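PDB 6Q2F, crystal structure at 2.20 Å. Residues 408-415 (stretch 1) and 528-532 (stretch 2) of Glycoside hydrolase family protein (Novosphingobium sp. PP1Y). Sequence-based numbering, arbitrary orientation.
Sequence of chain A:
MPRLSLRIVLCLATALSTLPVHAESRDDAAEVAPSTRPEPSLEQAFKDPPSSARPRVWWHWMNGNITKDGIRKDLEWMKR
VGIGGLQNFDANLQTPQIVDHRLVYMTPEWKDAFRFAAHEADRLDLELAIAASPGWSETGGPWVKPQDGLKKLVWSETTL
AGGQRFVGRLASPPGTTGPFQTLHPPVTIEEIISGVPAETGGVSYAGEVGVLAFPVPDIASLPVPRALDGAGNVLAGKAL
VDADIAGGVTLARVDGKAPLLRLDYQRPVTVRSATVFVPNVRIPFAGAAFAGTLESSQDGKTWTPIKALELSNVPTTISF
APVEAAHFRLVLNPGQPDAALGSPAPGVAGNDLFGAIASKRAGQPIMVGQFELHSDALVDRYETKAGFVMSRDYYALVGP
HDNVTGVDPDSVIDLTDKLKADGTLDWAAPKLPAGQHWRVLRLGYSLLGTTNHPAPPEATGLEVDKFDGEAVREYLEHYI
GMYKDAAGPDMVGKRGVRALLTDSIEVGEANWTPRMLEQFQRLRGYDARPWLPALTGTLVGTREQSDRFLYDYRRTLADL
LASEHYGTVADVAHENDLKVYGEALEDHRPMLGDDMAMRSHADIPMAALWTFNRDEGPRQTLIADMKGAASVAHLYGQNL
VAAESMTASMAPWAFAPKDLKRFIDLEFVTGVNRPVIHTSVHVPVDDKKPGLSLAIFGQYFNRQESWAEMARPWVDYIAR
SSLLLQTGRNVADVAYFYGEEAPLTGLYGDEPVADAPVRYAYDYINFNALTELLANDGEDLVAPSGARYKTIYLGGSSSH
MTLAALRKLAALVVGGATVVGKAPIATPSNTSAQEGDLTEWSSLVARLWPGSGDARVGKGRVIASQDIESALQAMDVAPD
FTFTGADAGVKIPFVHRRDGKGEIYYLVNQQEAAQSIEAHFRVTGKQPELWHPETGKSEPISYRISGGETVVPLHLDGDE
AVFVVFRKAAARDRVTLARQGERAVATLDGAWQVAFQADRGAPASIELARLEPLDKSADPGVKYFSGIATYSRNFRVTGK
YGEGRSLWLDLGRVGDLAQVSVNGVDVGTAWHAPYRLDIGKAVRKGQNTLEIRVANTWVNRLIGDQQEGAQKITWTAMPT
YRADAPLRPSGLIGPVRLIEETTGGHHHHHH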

# COMPACT_ATOMS: atom_id res chain seq x y z
N ASP A 408 -29.63 -0.31 -29.45
CA ASP A 408 -28.69 0.08 -30.49
C ASP A 408 -28.09 1.43 -30.11
O ASP A 408 -28.83 2.40 -29.91
N PRO A 409 -26.76 1.54 -30.00
CA PRO A 409 -26.17 2.84 -29.64
C PRO A 409 -26.58 3.97 -30.58
O PRO A 409 -26.83 5.09 -30.12
N ASP A 410 -26.65 3.70 -31.88
CA ASP A 410 -27.04 4.74 -32.83
C ASP A 410 -28.46 5.23 -32.59
O ASP A 410 -28.79 6.35 -33.01
N SER A 411 -29.30 4.44 -31.92
CA SER A 411 -30.66 4.86 -31.61
C SER A 411 -30.72 5.87 -30.47
O SER A 411 -31.75 6.53 -30.31
N VAL A 412 -29.66 5.99 -29.66
CA VAL A 412 -29.73 6.86 -28.49
C VAL A 412 -29.68 8.31 -28.93
O VAL A 412 -28.83 8.71 -29.73
N ILE A 413 -30.59 9.12 -28.39
CA ILE A 413 -30.72 10.53 -28.73
C ILE A 413 -30.38 11.37 -27.51
O ILE A 413 -30.81 11.08 -26.40
N ASP A 414 -29.61 12.42 -27.74
CA ASP A 414 -29.23 13.36 -26.69
C ASP A 414 -30.26 14.48 -26.65
O ASP A 414 -30.23 15.39 -27.48
N LEU A 415 -31.13 14.44 -25.65
CA LEU A 415 -32.15 15.47 -25.44
C LEU A 415 -31.73 16.52 -24.42
O LEU A 415 -32.60 17.23 -23.90
N ALA A 528 -18.83 8.68 -25.37
CA ALA A 528 -19.48 7.83 -24.38
C ALA A 528 -21.00 8.00 -24.33
O ALA A 528 -21.68 7.12 -23.79
N ARG A 529 -21.55 9.07 -24.90
CA ARG A 529 -22.97 9.38 -24.72
C ARG A 529 -23.91 8.23 -25.09
O ARG A 529 -24.82 7.94 -24.29
N PRO A 530 -23.77 7.55 -26.23
CA PRO A 530 -24.72 6.47 -26.53
C PRO A 530 -24.61 5.30 -25.57
O PRO A 530 -25.55 4.49 -25.49
N TRP A 531 -23.50 5.19 -24.84
CA TRP A 531 -23.25 4.07 -23.95
C TRP A 531 -23.60 4.36 -22.50
O TRP A 531 -23.73 3.41 -21.71
N LEU A 532 -23.80 5.63 -22.13
CA LEU A 532 -24.15 5.96 -20.75
C LEU A 532 -25.26 5.10 -20.16
O LEU A 532 -25.18 4.80 -18.96

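The two stretches bury 296 Å² between them, both sides summed, and the backbones come closest at Pro409 and Pro530, whose CA atoms lie 5.0 Å apart. From there they diverge: the CA atoms of Asp414 and Arg529 are 7.7 Å apart, a gap that longer side chains must span. The contact accordingly divides into a close apolar patch around the prolines and a charged link beyond it.

The CA-to-CB bonds sort the residues of stretch 1. Those of Pro409, Val412 and Asp414 point toward stretch 2, and these three residues account for all the area covered on this side. Asp408, Asp410 and Ile413 point away, Ser411 points sideways, and none of the four has surface covered by the other stretch.

The apolar contacts centre on Pro409 and Pro530, which have the largest covered areas, 66 and 64 Å². Both rings adopt the C-gamma exo pucker. Pro409 CB lies 3.9 Å from Pro530 CB, an ordinary van der Waals separation, while Pro409 O approaches Pro530 CB more closely, at 3.4 Å. That carbonyl also has a partner within its own stretch, accepting a backbone hydrogen bond from Val412 N (N to O, 3.0 Å). This bond and that from Ser411 N to Asp408 O (2.9 Å) tighten the turn that carries Pro409 and Val412. Val412, with chi1 in t at 176°, adds to the patch: its CB is 4.3 Å from Pro530 CB, and its CG2 reaches to 3.6 Å from Pro530 O.

The aromatic contact comes from Trp531. Its CA-to-CB bond points away from stretch 1, yet the end of its side chain comes nearer, with chi1 at -59° (m) and chi2 at 92°. The indole thereby offers a face to the Pro409 ring. Pro409 CG lies 3.7 Å from Trp531 CZ2 and 4.1 Å from the centroid of the six-membered ring, 29° off the ring normal. These values describe an off-centre CH-pi contact, and Pro409 CB also lies over one face of the indole.

The polar contact is a salt bridge between Asp414 and Arg529. Asp414 adopts chi1 of -171° (t), and its OD2 accepts two hydrogen bonds, from Arg529 NE and Arg529 NH2, each with a donor-to-OD2 distance of 2.8 Å. The N-H...acceptor angles are 147° and 140°, and OD2 sits at the guanidinium edge near its plane, as expected when one oxygen is shared by two neighbouring N-H groups. Arg529 reaches this position with chi1 at -92° and chi2 at 142°, both between wells, followed by chi3 at 82° (p). Asp414 OD1 and Arg529 NH1 are free of this pairing and hydrogen-bond to residues just beyond the stretches.

Asp408 plays a local part: its OD1, with chi1 at -170° (t), accepts a hydrogen bond from Asp410 N at 3.0 Å, with an angle of 142°, within the turn that presents Pro409.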

# COMPACT_ATOMS: atom_id res chain seq x y z
CB ASP A 408 -29.38 0.16 -31.86
CG ASP A 408 -28.40 0.33 -33.00
OD1 ASP A 408 -27.32 0.92 -32.79
OD2 ASP A 408 -28.70 -0.13 -34.13
CB PRO A 409 -24.65 2.58 -29.71
CG PRO A 409 -24.49 1.12 -29.82
CD PRO A 409 -25.76 0.50 -30.24
CB ASP A 410 -26.91 4.21 -34.26
CG ASP A 410 -25.47 3.88 -34.61
OD1 ASP A 410 -24.57 4.62 -34.17
OD2 ASP A 410 -25.24 2.87 -35.31
CB SER A 411 -31.51 3.66 -31.21
OG SER A 411 -31.34 2.58 -32.10
CB VAL A 412 -28.59 6.54 -27.51
CG1 VAL A 412 -28.63 7.53 -26.33
CG2 VAL A 412 -28.70 5.10 -27.02
CB ILE A 413 -32.15 10.86 -29.23
CG1 ILE A 413 -32.46 10.09 -30.51
CG2 ILE A 413 -32.29 12.34 -29.48
CD1 ILE A 413 -33.91 10.24 -30.94
CB ASP A 414 -27.83 13.91 -26.95
CG ASP A 414 -27.31 14.72 -25.78
OD1 ASP A 414 -28.11 15.07 -24.88
OD2 ASP A 414 -26.10 15.01 -25.76
CB LEU A 415 -33.46 14.82 -24.99
CG LEU A 415 -34.09 13.80 -25.91
CD1 LEU A 415 -35.36 13.24 -25.29
CD2 LEU A 415 -34.40 14.45 -27.25
CB ALA A 528 -18.90 8.08 -22.98
CB ARG A 529 -23.33 10.65 -25.49
CG ARG A 529 -23.20 11.90 -24.62
CD ARG A 529 -22.63 13.09 -25.40
NE ARG A 529 -23.63 13.80 -26.17
CZ ARG A 529 -23.63 13.88 -27.50
NH1 ARG A 529 -22.67 13.30 -28.21
NH2 ARG A 529 -24.60 14.56 -28.13
CB PRO A 530 -24.33 6.06 -27.96
CG PRO A 530 -23.58 7.22 -28.52
CD PRO A 530 -22.82 7.76 -27.33
CB TRP A 531 -21.78 3.65 -24.05
CG TRP A 531 -21.43 3.26 -25.45
CD1 TRP A 531 -20.93 4.07 -26.43
CD2 TRP A 531 -21.58 1.96 -26.04
NE1 TRP A 531 -20.74 3.36 -27.59
CE2 TRP A 531 -21.14 2.06 -27.38
CE3 TRP A 531 -22.04 0.72 -25.57
CZ2 TRP A 531 -21.14 0.97 -28.26
CZ3 TRP A 531 -22.04 -0.36 -26.43
CH2 TRP A 531 -21.60 -0.23 -27.77
CB LEU A 532 -24.54 7.45 -20.65
CG LEU A 532 -23.42 8.42 -21.03
CD1 LEU A 532 -23.88 9.85 -20.84
CD2 LEU A 532 -22.16 8.15 -20.23